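Local coordinates for protein insect group II chitinase (Ostrinia furnacalis, PDB 5Y2A) that probably hydrolyses the beta-1,4-glycosidic bonds of chitin, acting as the second catalytic domain of a family 18 insect chitinase, at residues T227-I232 with A329-A334; P246-S251 with L345-F350; F323-K328 with L363-H368. All blocks are in the same frame, centred on the assembly; numbering follows the deposited sequence.

Contact 1 of 3, residues T227-I232 with A329-A334; sequences TVNYWI and AEYVRA. With NAG (2-acetamido-2-deoxy-beta-D-glucopyranose), chain C.
Y331 and V228 meet head-on between two helices of the family 18 TIM barrel, a worked example of how one long aromatic side chain can join helices whose backbones stay well apart. The nearest CA atoms, those of V228 and V332, are 9.6 Å apart, and the ring of Y331 bridges the space between the helices. With its CG anti to the backbone N (chi1 175°), Y331 reaches straight across from 329-334, and the far end of its ring lands on the valine. Y331 OH sits 3.6 Å from V228 CB, while V228 CG2 lies at the ring edge, near its plane, 4.0 Å from Y331 CE2. The other methyl adds to the same grip, V228 CG1 standing 4.1 Å from Y331 CE2.

N229 completes the contact from the side. Its amide is turned 82° from the tyrosine ring, and N229 ND2 is 3.6 Å from Y331 OH, a packing distance. Both polar groups instead find partners on N225, one turn before N229 in helix 224-233: Y331 OH bonds to N225 OD1 and N229 ND2 to N225 O. N225 begins an N-F-T sequon, consistent with an N-linked glycan, and N229 ND2 comes within 3.5 Å of O5 of the NAG. A phenylalanine in place of Y331 would probably leave N225 OD1 without its hydroxyl mate and open a gap against V228 CB, making the N225 side chain freer to turn.

Y212, also beside the sugar, and M211 touch Y331 from a loop. Beneath the pair, V228 and V332 both rest on V243 of strand 241-254, and A329 and V332 touch helix 361-371, so the contact bridges neighbouring helices of the barrel's outer layer.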
loop_
_atom_site.group_PDB
_atom_site.type_symbol
_atom_site.label_atom_id
_atom_site.label_comp_id
_atom_site.label_asym_id
_atom_site.label_seq_id
_atom_site.Cartn_x
_atom_site.Cartn_y
_atom_site.Cartn_z
ATOM N N THR A 227 -25.996 8.425 -7.728
ATOM C CA THR A 227 -25.934 7.316 -6.781
ATOM C C THR A 227 -27.133 7.317 -5.844
ATOM O O THR A 227 -27.756 6.273 -5.605
ATOM C CB THR A 227 -24.638 7.391 -5.970
ATOM O OG1 THR A 227 -23.507 7.350 -6.853
ATOM C CG2 THR A 227 -24.569 6.239 -4.991
ATOM N N VAL A 228 -27.464 8.486 -5.293
ATOM C CA VAL A 228 -28.562 8.577 -4.337
ATOM C C VAL A 228 -29.881 8.248 -5.019
ATOM O O VAL A 228 -30.677 7.445 -4.517
ATOM C CB VAL A 228 -28.592 9.968 -3.678
ATOM C CG1 VAL A 228 -29.874 10.149 -2.869
ATOM C CG2 VAL A 228 -27.370 10.165 -2.782
ATOM N N ASN A 229 -30.133 8.865 -6.175
ATOM C CA ASN A 229 -31.378 8.598 -6.883
ATOM C C ASN A 229 -31.452 7.157 -7.365
ATOM O O ASN A 229 -32.540 6.568 -7.393
ATOM C CB ASN A 229 -31.536 9.581 -8.041
ATOM C CG ASN A 229 -32.006 10.936 -7.573
ATOM O OD1 ASN A 229 -33.172 11.109 -7.223
ATOM N ND2 ASN A 229 -31.098 11.907 -7.547
ATOM N N TYR A 230 -30.310 6.560 -7.714
ATOM C CA TYR A 230 -30.319 5.164 -8.141
ATOM C C TYR A 230 -30.735 4.240 -7.001
ATOM O O TYR A 230 -31.544 3.328 -7.200
ATOM C CB TYR A 230 -28.945 4.766 -8.679
ATOM C CG TYR A 230 -28.955 3.481 -9.477
ATOM C CD1 TYR A 230 -29.631 3.398 -10.692
ATOM C CD2 TYR A 230 -28.297 2.344 -9.011
ATOM C CE1 TYR A 230 -29.643 2.222 -11.426
ATOM C CE2 TYR A 230 -28.304 1.164 -9.739
ATOM C CZ TYR A 230 -28.978 1.111 -10.947
ATOM O OH TYR A 230 -28.987 -0.058 -11.674
ATOM N N TRP A 231 -30.199 4.464 -5.797
ATOM C CA TRP A 231 -30.624 3.675 -4.643
ATOM C C TRP A 231 -32.113 3.851 -4.372
ATOM O O TRP A 231 -32.821 2.875 -4.087
ATOM C CB TRP A 231 -29.808 4.057 -3.408
ATOM C CG TRP A 231 -28.529 3.307 -3.325
ATOM C CD1 TRP A 231 -27.340 3.641 -3.903
ATOM C CD2 TRP A 231 -28.315 2.064 -2.656
ATOM N NE1 TRP A 231 -26.392 2.691 -3.614
ATOM C CE2 TRP A 231 -26.969 1.706 -2.859
ATOM C CE3 TRP A 231 -29.135 1.212 -1.908
ATOM C CZ2 TRP A 231 -26.424 0.534 -2.344
ATOM C CZ3 TRP A 231 -28.585 0.056 -1.385
ATOM C CH2 TRP A 231 -27.243 -0.272 -1.604
ATOM N N ILE A 232 -32.606 5.088 -4.460
ATOM C CA ILE A 232 -34.032 5.339 -4.258
ATOM C C ILE A 232 -34.854 4.591 -5.302
ATOM O O ILE A 232 -35.830 3.905 -4.978
ATOM C CB ILE A 232 -34.324 6.851 -4.299
ATOM C CG1 ILE A 232 -33.609 7.575 -3.155
ATOM C CG2 ILE A 232 -35.833 7.104 -4.248
ATOM C CD1 ILE A 232 -33.722 9.094 -3.223
ATOM N N ALA A 329 -24.606 18.211 2.748
ATOM C CA ALA A 329 -25.497 18.109 3.895
ATOM C C ALA A 329 -26.843 18.759 3.599
ATOM O O ALA A 329 -27.889 18.241 4.003
ATOM C CB ALA A 329 -24.841 18.747 5.121
ATOM N N GLU A 330 -26.840 19.893 2.894
ATOM C CA GLU A 330 -28.103 20.525 2.527
ATOM C C GLU A 330 -28.859 19.698 1.500
ATOM O O GLU A 330 -30.097 19.658 1.526
ATOM C CB GLU A 330 -27.847 21.948 2.017
ATOM C CG GLU A 330 -27.350 22.866 3.119
ATOM C CD GLU A 330 -27.209 24.319 2.702
ATOM O OE1 GLU A 330 -26.968 24.595 1.507
ATOM O OE2 GLU A 330 -27.321 25.185 3.592
ATOM N N TYR A 331 -28.135 19.014 0.609
ATOM C CA TYR A 331 -28.755 18.052 -0.300
ATOM C C TYR A 331 -29.469 16.950 0.471
ATOM O O TYR A 331 -30.595 16.566 0.131
ATOM C CB TYR A 331 -27.685 17.462 -1.214
ATOM C CG TYR A 331 -28.149 16.366 -2.146
ATOM C CD1 TYR A 331 -28.672 16.669 -3.396
ATOM C CD2 TYR A 331 -28.029 15.030 -1.795
ATOM C CE1 TYR A 331 -29.072 15.669 -4.265
ATOM C CE2 TYR A 331 -28.434 14.022 -2.656
ATOM C CZ TYR A 331 -28.955 14.352 -3.893
ATOM O OH TYR A 331 -29.357 13.363 -4.762
ATOM N N VAL A 332 -28.803 16.402 1.492
ATOM C CA VAL A 332 -29.417 15.394 2.355
ATOM C C VAL A 332 -30.712 15.917 2.961
ATOM O O VAL A 332 -31.731 15.217 2.999
ATOM C CB VAL A 332 -28.420 14.963 3.449
ATOM C CG1 VAL A 332 -29.153 14.294 4.614
ATOM C CG2 VAL A 332 -27.362 14.028 2.854
ATOM N N ARG A 333 -30.699 17.162 3.429
ATOM C CA ARG A 333 -31.897 17.693 4.055
ATOM C C ARG A 333 -32.986 17.968 3.021
ATOM O O ARG A 333 -34.160 17.651 3.256
ATOM C CB ARG A 333 -31.554 18.948 4.849
ATOM C CG ARG A 333 -32.633 19.323 5.814
ATOM C CD ARG A 333 -32.115 20.243 6.876
ATOM N NE ARG A 333 -33.210 20.709 7.713
ATOM C CZ ARG A 333 -33.047 21.351 8.862
ATOM N NH1 ARG A 333 -31.826 21.605 9.312
ATOM N NH2 ARG A 333 -34.105 21.736 9.561
ATOM N N ALA A 334 -32.616 18.519 1.864
ATOM C CA ALA A 334 -33.606 18.803 0.830
ATOM C C ALA A 334 -34.248 17.527 0.302
ATOM O O ALA A 334 -35.462 17.490 0.068
ATOM C CB ALA A 334 -32.966 19.594 -0.311
HETATM C C1 NAG C . -30.062 14.782 -9.848
HETATM C C2 NAG C . -30.211 15.989 -10.764
HETATM C C3 NAG C . -31.660 16.119 -11.242
HETATM C C4 NAG C . -32.174 14.808 -11.830
HETATM C C5 NAG C . -31.885 13.648 -10.881
HETATM C C6 NAG C . -32.220 12.296 -11.472
HETATM C C7 NAG C . -28.881 18.046 -10.631
HETATM C C8 NAG C . -28.611 19.302 -9.859
HETATM N N2 NAG C . -29.794 17.219 -10.109
HETATM O O3 NAG C . -31.712 17.168 -12.203
HETATM O O4 NAG C . -33.594 14.840 -11.947
HETATM O O5 NAG C . -30.496 13.620 -10.524
HETATM O O6 NAG C . -31.335 11.951 -12.530
HETATM O O7 NAG C . -28.291 17.784 -11.671
#

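Contact 2 of 3, residues P246-S251 with L345-F350; sequences PFYGQS and LDLDDF
F247 and L347 bring their carbonyl oxygens within 3.2 Å of each other (F247 O to L347 O), an approach of two acceptors that cannot bond to one another. The crowding arises in a TIM barrel where strand 241-254 meets the chain leaving its neighbour, strand 339-343; F247 also pairs through its backbone with W343 of that strand.

Side-chain contacts flank this pair of carbonyls. F247 CB lies 4.0 Å from L347 CB, and the F247 ring passes obliquely by D348, with F247 CD2 3.6 Å from D348 CB. Further along the strand, Y248 meets the leucine's end, Y248 CD1 to L347 CD1 being 4.0 Å. That ring is also stacked on F281, and its hydroxyl is bonded to D196, which lies in the M-T-Y-D sequence of the kind that lines the substrate cleft in family 18 enzymes, so Y248 probably belongs to the wall of the active site.

The D348 carboxylate, its plane 55° from the F247 ring, accepts from L362 N and L363 N at the start of helix 361-371. A further, weak bond turns back on its own segment: D349 N to D348 OD1, 2.8 Å and bent to 130°.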
loop_
_atom_site.group_PDB
_atom_site.type_symbol
_atom_site.label_atom_id
_atom_site.label_comp_id
_atom_site.label_asym_id
_atom_site.label_seq_id
_atom_site.Cartn_x
_atom_site.Cartn_y
_atom_site.Cartn_z
ATOM N N PRO A 246 -16.232 12.499 1.804
ATOM C CA PRO A 246 -14.810 12.228 2.067
ATOM C C PRO A 246 -14.147 13.433 2.727
ATOM O O PRO A 246 -14.346 14.576 2.307
ATOM C CB PRO A 246 -14.236 11.974 0.667
ATOM C CG PRO A 246 -15.084 12.872 -0.220
ATOM C CD PRO A 246 -16.480 12.837 0.390
ATOM N N PHE A 247 -13.358 13.173 3.771
ATOM C CA PHE A 247 -12.553 14.195 4.430
ATOM C C PHE A 247 -11.101 14.164 3.951
ATOM O O PHE A 247 -10.186 14.552 4.687
ATOM C CB PHE A 247 -12.617 14.028 5.953
ATOM C CG PHE A 247 -13.938 14.457 6.584
ATOM C CD1 PHE A 247 -14.990 14.929 5.808
ATOM C CD2 PHE A 247 -14.107 14.395 7.967
ATOM C CE1 PHE A 247 -16.197 15.329 6.401
ATOM C CE2 PHE A 247 -15.309 14.785 8.572
ATOM C CZ PHE A 247 -16.353 15.260 7.788
ATOM N N TYR A 248 -10.882 13.721 2.713
ATOM C CA TYR A 248 -9.554 13.538 2.145
ATOM C C TYR A 248 -9.657 13.771 0.647
ATOM O O TYR A 248 -10.751 13.800 0.077
ATOM C CB TYR A 248 -9.007 12.127 2.411
ATOM C CG TYR A 248 -9.866 11.081 1.744
ATOM C CD1 TYR A 248 -11.003 10.592 2.375
ATOM C CD2 TYR A 248 -9.573 10.617 0.461
ATOM C CE1 TYR A 248 -11.819 9.667 1.762
ATOM C CE2 TYR A 248 -10.388 9.688 -0.163
ATOM C CZ TYR A 248 -11.510 9.216 0.501
ATOM O OH TYR A 248 -12.331 8.288 -0.094
ATOM N N GLY A 249 -8.506 13.887 0.003
ATOM C CA GLY A 249 -8.445 14.069 -1.432
ATOM C C GLY A 249 -7.746 12.909 -2.114
ATOM O O GLY A 249 -6.935 12.211 -1.507
ATOM N N GLN A 250 -8.094 12.693 -3.379
ATOM C CA GLN A 250 -7.352 11.787 -4.244
ATOM C C GLN A 250 -6.325 12.602 -5.014
ATOM O O GLN A 250 -6.679 13.586 -5.671
ATOM C CB GLN A 250 -8.291 11.062 -5.211
ATOM C CG GLN A 250 -9.201 10.041 -4.548
ATOM C CD GLN A 250 -8.480 8.748 -4.223
ATOM O OE1 GLN A 250 -7.340 8.534 -4.642
ATOM N NE2 GLN A 250 -9.137 7.879 -3.461
ATOM N N SER A 251 -5.058 12.204 -4.923
ATOM C CA SER A 251 -3.965 12.968 -5.499
ATOM C C SER A 251 -3.379 12.250 -6.706
ATOM O O SER A 251 -3.442 11.018 -6.820
ATOM C CB SER A 251 -2.859 13.222 -4.474
ATOM O OG SER A 251 -2.137 12.031 -4.240
ATOM N N LEU A 345 -13.087 10.791 10.739
ATOM C CA LEU A 345 -12.841 11.828 11.746
ATOM C C LEU A 345 -11.415 12.367 11.701
ATOM O O LEU A 345 -11.190 13.575 11.838
ATOM C CB LEU A 345 -13.115 11.273 13.144
ATOM C CG LEU A 345 -14.561 10.982 13.512
ATOM C CD1 LEU A 345 -14.655 10.425 14.920
ATOM C CD2 LEU A 345 -15.319 12.266 13.419
ATOM N N ASP A 346 -10.440 11.477 11.546
ATOM C CA ASP A 346 -9.031 11.820 11.678
ATOM C C ASP A 346 -8.460 12.550 10.469
ATOM O O ASP A 346 -7.309 12.999 10.530
ATOM C CB ASP A 346 -8.233 10.539 11.885
ATOM C CG ASP A 346 -8.566 9.504 10.839
ATOM O OD1 ASP A 346 -9.629 8.856 10.948
ATOM O OD2 ASP A 346 -7.784 9.374 9.877
ATOM N N LEU A 347 -9.203 12.642 9.364
ATOM C CA LEU A 347 -8.693 13.300 8.169
ATOM C C LEU A 347 -9.184 14.731 8.030
ATOM O O LEU A 347 -8.585 15.504 7.273
ATOM C CB LEU A 347 -9.069 12.495 6.918
ATOM C CG LEU A 347 -8.589 11.037 6.994
ATOM C CD1 LEU A 347 -9.230 10.194 5.887
ATOM C CD2 LEU A 347 -7.052 10.948 6.943
ATOM N N ASP A 348 -10.257 15.082 8.739
ATOM C CA ASP A 348 -10.647 16.465 8.981
ATOM C C ASP A 348 -9.495 17.199 9.660
ATOM O O ASP A 348 -8.574 16.586 10.201
ATOM C CB ASP A 348 -11.893 16.485 9.880
ATOM C CG ASP A 348 -12.720 17.769 9.779
ATOM O OD1 ASP A 348 -12.325 18.745 9.109
ATOM O OD2 ASP A 348 -13.797 17.789 10.409
ATOM N N ASP A 349 -9.552 18.530 9.654
ATOM C CA ASP A 349 -8.587 19.313 10.430
ATOM C C ASP A 349 -9.034 19.311 11.894
ATOM O O ASP A 349 -9.457 20.324 12.455
ATOM C CB ASP A 349 -8.458 20.728 9.882
ATOM C CG ASP A 349 -7.330 21.508 10.542
ATOM O OD1 ASP A 349 -6.384 20.871 11.048
ATOM O OD2 ASP A 349 -7.377 22.758 10.546
ATOM N N PHE A 350 -8.936 18.126 12.514
ATOM C CA PHE A 350 -9.523 17.936 13.839
ATOM C C PHE A 350 -8.791 18.742 14.911
ATOM O O PHE A 350 -9.392 19.091 15.933
ATOM C CB PHE A 350 -9.566 16.441 14.201
ATOM C CG PHE A 350 -8.207 15.800 14.375
ATOM C CD1 PHE A 350 -7.499 15.324 13.284
ATOM C CD2 PHE A 350 -7.657 15.641 15.642
ATOM C CE1 PHE A 350 -6.244 14.726 13.449
ATOM C CE2 PHE A 350 -6.411 15.047 15.818
ATOM C CZ PHE A 350 -5.704 14.589 14.719
#

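Contact 3 of 3, residues F323-K328 with L363-H368; sequences FMARHK and LTTINH
R326 and A325 pack against T365 and I366 where two outer helices of the TIM barrel run side by side, their short axes 8.5 Å apart and crossing at -30°. The small A325 and T365 at the crossing are consistent with this close approach: the CA atoms of R326 and T365 are 5.8 Å apart.

Apolar contacts come first. T365 CG2 is anti to the backbone N, which sends the methyl across the interface to R326 CB at 3.5 Å. A325 offers its own methyl, and A325 CB meets I366 CG1 at 4.4 Å. Beneath them I366 continues onto V245 and F247 of strand 241-254, so helix 361-371 rests on the barrel wall through it.

Polar groups turn elsewhere. T365 OG1, on the other branch, hydrogen-bonds D322 OD1 at the start of helix 322-334 and P361 O one turn back. The R326 chain bends at chi3 and leads away from the interface, placing R326 NH2 at the edge of the F323 ring, in its plane.

Within helix 361-371, L363 O accepts from N367 N on one face of its carbonyl plane and, on the other, from N367 ND2 at 2.8 Å with a nearly straight 174° bond.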
loop_
_atom_site.group_PDB
_atom_site.type_symbol
_atom_site.label_atom_id
_atom_site.label_comp_id
_atom_site.label_asym_id
_atom_site.label_seq_id
_atom_site.Cartn_x
_atom_site.Cartn_y
_atom_site.Cartn_z
ATOM N N PHE A 323 -17.499 24.344 1.629
ATOM C CA PHE A 323 -18.675 24.683 0.836
ATOM C C PHE A 323 -19.329 23.440 0.250
ATOM O O PHE A 323 -20.558 23.346 0.207
ATOM C CB PHE A 323 -18.300 25.668 -0.270
ATOM C CG PHE A 323 -17.999 27.042 0.237
ATOM C CD1 PHE A 323 -19.025 27.929 0.525
ATOM C CD2 PHE A 323 -16.691 27.441 0.459
ATOM C CE1 PHE A 323 -18.751 29.194 1.007
ATOM C CE2 PHE A 323 -16.409 28.705 0.941
ATOM C CZ PHE A 323 -17.445 29.586 1.213
ATOM N N MET A 324 -18.533 22.479 -0.221
ATOM C CA MET A 324 -19.153 21.278 -0.767
ATOM C C MET A 324 -19.669 20.363 0.335
ATOM O O MET A 324 -20.710 19.716 0.155
ATOM C CB MET A 324 -18.187 20.524 -1.683
ATOM C CG MET A 324 -18.844 19.324 -2.377
ATOM S SD MET A 324 -20.362 19.757 -3.270
ATOM C CE MET A 324 -19.697 20.257 -4.865
ATOM N N ALA A 325 -18.972 20.299 1.476
ATOM C CA ALA A 325 -19.510 19.573 2.624
ATOM C C ALA A 325 -20.849 20.159 3.056
ATOM O O ALA A 325 -21.797 19.417 3.339
ATOM C CB ALA A 325 -18.510 19.594 3.783
ATOM N N ARG A 326 -20.955 21.491 3.085
ATOM C CA ARG A 326 -22.234 22.123 3.398
ATOM C C ARG A 326 -23.291 21.751 2.370
ATOM O O ARG A 326 -24.408 21.353 2.725
ATOM C CB ARG A 326 -22.076 23.643 3.453
ATOM C CG ARG A 326 -23.345 24.375 3.899
ATOM C CD ARG A 326 -23.165 25.890 3.842
ATOM N NE ARG A 326 -23.076 26.371 2.465
ATOM C CZ ARG A 326 -22.811 27.629 2.121
ATOM N NH1 ARG A 326 -22.604 28.550 3.054
ATOM N NH2 ARG A 326 -22.757 27.970 0.841
ATOM N N HIS A 327 -22.952 21.862 1.082
ATOM C CA HIS A 327 -23.937 21.569 0.048
ATOM C C HIS A 327 -24.443 20.138 0.151
ATOM O O HIS A 327 -25.644 19.884 0.003
ATOM C CB HIS A 327 -23.357 21.798 -1.346
ATOM C CG HIS A 327 -24.333 21.499 -2.441
ATOM N ND1 HIS A 327 -25.349 22.364 -2.783
ATOM C CD2 HIS A 327 -24.487 20.408 -3.229
ATOM C CE1 HIS A 327 -26.067 21.835 -3.757
ATOM N NE2 HIS A 327 -25.570 20.645 -4.042
ATOM N N LYS A 328 -23.540 19.182 0.383
ATOM C CA LYS A 328 -23.972 17.792 0.431
ATOM C C LYS A 328 -24.869 17.533 1.631
ATOM O O LYS A 328 -25.825 16.749 1.535
ATOM C CB LYS A 328 -22.748 16.877 0.421
ATOM C CG LYS A 328 -22.076 16.867 -0.948
ATOM C CD LYS A 328 -20.819 16.005 -0.982
ATOM C CE LYS A 328 -20.279 15.919 -2.417
ATOM N NZ LYS A 328 -19.034 15.095 -2.505
ATOM N N LEU A 363 -16.545 18.460 9.684
ATOM C CA LEU A 363 -17.582 17.808 10.479
ATOM C C LEU A 363 -18.496 18.831 11.147
ATOM O O LEU A 363 -19.703 18.600 11.287
ATOM C CB LEU A 363 -16.937 16.889 11.519
ATOM C CG LEU A 363 -17.880 16.020 12.352
ATOM C CD1 LEU A 363 -18.674 15.080 11.457
ATOM C CD2 LEU A 363 -17.087 15.238 13.391
ATOM N N THR A 364 -17.940 19.958 11.583
ATOM C CA THR A 364 -18.764 21.011 12.173
ATOM C C THR A 364 -19.759 21.564 11.159
ATOM O O THR A 364 -20.925 21.816 11.492
ATOM C CB THR A 364 -17.864 22.121 12.714
ATOM O OG1 THR A 364 -17.026 21.581 13.741
ATOM C CG2 THR A 364 -18.689 23.265 13.285
ATOM N N THR A 365 -19.316 21.752 9.913
ATOM C CA THR A 365 -20.208 22.224 8.857
ATOM C C THR A 365 -21.385 21.275 8.646
ATOM O O THR A 365 -22.531 21.719 8.494
ATOM C CB THR A 365 -19.413 22.408 7.561
ATOM O OG1 THR A 365 -18.448 23.456 7.738
ATOM C CG2 THR A 365 -20.336 22.750 6.410
ATOM N N ILE A 366 -21.127 19.962 8.639
ATOM C CA ILE A 366 -22.205 18.988 8.464
ATOM C C ILE A 366 -23.176 19.030 9.646
ATOM O O ILE A 366 -24.400 18.955 9.465
ATOM C CB ILE A 366 -21.610 17.580 8.245
ATOM C CG1 ILE A 366 -20.885 17.529 6.890
ATOM C CG2 ILE A 366 -22.695 16.513 8.328
ATOM C CD1 ILE A 366 -20.081 16.256 6.638
ATOM N N ASN A 367 -22.654 19.153 10.871
ATOM C CA ASN A 367 -23.519 19.230 12.050
ATOM C C ASN A 367 -24.360 20.499 12.053
ATOM O O ASN A 367 -25.505 20.496 12.523
ATOM C CB ASN A 367 -22.679 19.165 13.319
ATOM C CG ASN A 367 -22.364 17.753 13.712
ATOM O OD1 ASN A 367 -23.087 17.137 14.491
ATOM N ND2 ASN A 367 -21.287 17.219 13.157
ATOM N N HIS A 368 -23.789 21.595 11.565
ATOM C CA HIS A 368 -24.523 22.848 11.430
ATOM C C HIS A 368 -25.778 22.663 10.582
ATOM O O HIS A 368 -26.881 23.055 10.984
ATOM C CB HIS A 368 -23.582 23.895 10.826
ATOM C CG HIS A 368 -24.252 25.167 10.416
ATOM N ND1 HIS A 368 -24.915 25.983 11.305
ATOM C CD2 HIS A 368 -24.335 25.776 9.209
ATOM C CE1 HIS A 368 -25.393 27.032 10.660
ATOM N NE2 HIS A 368 -25.053 26.931 9.388
#

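Contacts 1 and 3 share helix 322-334, and their centres lie 14 Å apart; A329 CB, 4.3 Å from I366 CA, carries the packing from one into the other. Contact 3 passes in turn to contact 2, 13 Å away between centres, through L345 CD2 to L363 CD2 (3.5 Å) and through F247 CE1 to I366 CD1 (4.0 Å). Contacts 1 and 2 do not touch: about 9 Å separates their nearest atoms. The series thus runs from the outside of the barrel, beside the NAG, through paired helices, to the part of strand 241-254 where Y248 probably borders the substrate cleft.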